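Side-chain contact in actin binding protein family protein (Entamoeba histolytica HM-1:IMSS, PDB 6K2F), which probably binds actin monomers and inhibits actin polymerization by sequestering them, this chain being an ADF-homology domain of twinfilin: residues Lys91-Met94 with Lys95-Ser99. Numbering follows the deposited sequence.
Sequences KVRM and KMLYS
Met94 lies alongside Tyr98 one turn further on, and its methyl CE rests 3.6 Å from ring carbon CE1. The thioether chain reaches the ring because it folds at both chi2 (-73°) and chi3 (-73°), which turns CE toward the aromatic side chain. The Met94 carbonyl oxygen, meanwhile, sits at the ring's edge, in its plane, 3.3 Å from Tyr98 CD1, while also accepting the backbone N-H of Tyr98. The buried phenol is fixed at its far end too, since OH is hydrogen-bonded to Ile28 N, and its ring meets that of Tyr63. On the neighbouring face of the helix, Arg93 and Leu97 run side by side. With CG of Arg93 trans to its backbone N (175°), the bend at chi2 lays the guanidinium beside the Leu97 side chain; as modelled, Leu97 CD2 lies over the outer part of one face, 4.0 Å from CZ. A looser apolar pair follows the same spacing, Val92 CG1 standing 4.0 Å from Met96 CG. Lys95 lays CG against Lys91 O, and its ammonium is held by Asp88 O in the preceding loop. Four successive i to i+4 backbone bonds carry these pairs, beginning with Lys95 N to Lys91 O at 2.9 Å, where Lys91 occupies the N-cap position. Val92, Arg93 and Met96 are exposed, whereas Leu97 packs on Ile28 and Tyr98 on Thr27 of strand 23-29. Together they form the first turns of helix 92-101, the start of the helix that in ADF/cofilin relatives docks against actin, and probably does so here.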
# COMPACT_ATOMS: atom_id res chain seq x y z
N LYS A 91 30.04 7.23 11.06
CA LYS A 91 31.11 8.23 11.28
C LYS A 91 30.48 9.60 11.52
O LYS A 91 29.38 9.89 10.97
CB LYS A 91 32.10 8.22 10.11
CG LYS A 91 32.93 6.95 9.98
CD LYS A 91 33.48 6.41 11.29
CE LYS A 91 34.43 5.24 11.12
NZ LYS A 91 33.71 3.97 10.85
N VAL A 92 31.16 10.44 12.30
CA VAL A 92 30.59 11.76 12.71
C VAL A 92 30.20 12.57 11.46
O VAL A 92 29.10 13.13 11.47
CB VAL A 92 31.55 12.53 13.64
CG1 VAL A 92 31.09 13.96 13.84
CG2 VAL A 92 31.68 11.83 14.99
N ARG A 93 31.01 12.58 10.40
CA ARG A 93 30.67 13.35 9.15
C ARG A 93 29.31 12.89 8.61
O ARG A 93 28.47 13.75 8.26
CB ARG A 93 31.83 13.23 8.15
CG ARG A 93 31.61 13.86 6.77
CD ARG A 93 31.01 12.86 5.78
NE ARG A 93 30.76 13.34 4.42
CZ ARG A 93 30.07 12.66 3.49
NH1 ARG A 93 29.57 11.46 3.76
NH2 ARG A 93 29.89 13.17 2.29
N MET A 94 29.07 11.58 8.55
CA MET A 94 27.83 11.01 7.98
C MET A 94 26.65 11.29 8.93
O MET A 94 25.58 11.63 8.45
CB MET A 94 27.96 9.50 7.75
CG MET A 94 28.89 9.17 6.59
SD MET A 94 28.08 9.56 5.02
CE MET A 94 26.90 8.21 4.94
N LYS A 95 26.85 11.16 10.24
CA LYS A 95 25.74 11.42 11.19
C LYS A 95 25.35 12.89 11.11
O LYS A 95 24.13 13.17 11.10
CB LYS A 95 26.14 11.08 12.62
CG LYS A 95 26.33 9.61 12.88
CD LYS A 95 26.35 9.29 14.35
CE LYS A 95 27.54 9.84 15.08
NZ LYS A 95 27.48 9.46 16.52
N MET A 96 26.33 13.78 11.01
CA MET A 96 26.05 15.24 10.97
C MET A 96 25.33 15.55 9.66
O MET A 96 24.33 16.29 9.69
CB MET A 96 27.32 16.09 11.06
CG MET A 96 28.02 16.06 12.42
SD MET A 96 26.96 16.41 13.86
CE MET A 96 26.56 14.75 14.39
N LEU A 97 25.80 14.99 8.54
CA LEU A 97 25.17 15.22 7.22
C LEU A 97 23.73 14.72 7.25
O LEU A 97 22.83 15.45 6.82
CB LEU A 97 25.95 14.50 6.13
CG LEU A 97 25.57 14.89 4.71
CD1 LEU A 97 25.88 16.36 4.44
CD2 LEU A 97 26.29 14.01 3.71
N TYR A 98 23.47 13.50 7.74
CA TYR A 98 22.09 12.97 7.75
C TYR A 98 21.21 13.74 8.73
O TYR A 98 20.05 13.99 8.43
CB TYR A 98 22.06 11.47 8.05
CG TYR A 98 22.21 10.65 6.80
CD1 TYR A 98 23.45 10.37 6.27
CD2 TYR A 98 21.09 10.21 6.13
CE1 TYR A 98 23.56 9.61 5.11
CE2 TYR A 98 21.18 9.45 4.99
CZ TYR A 98 22.42 9.17 4.46
OH TYR A 98 22.55 8.43 3.30
N SER A 99 21.74 14.11 9.88
CA SER A 99 20.96 14.84 10.90
C SER A 99 20.58 16.23 10.36
O SER A 99 19.39 16.60 10.44
CB SER A 99 21.72 14.91 12.20
OG SER A 99 21.05 15.74 13.14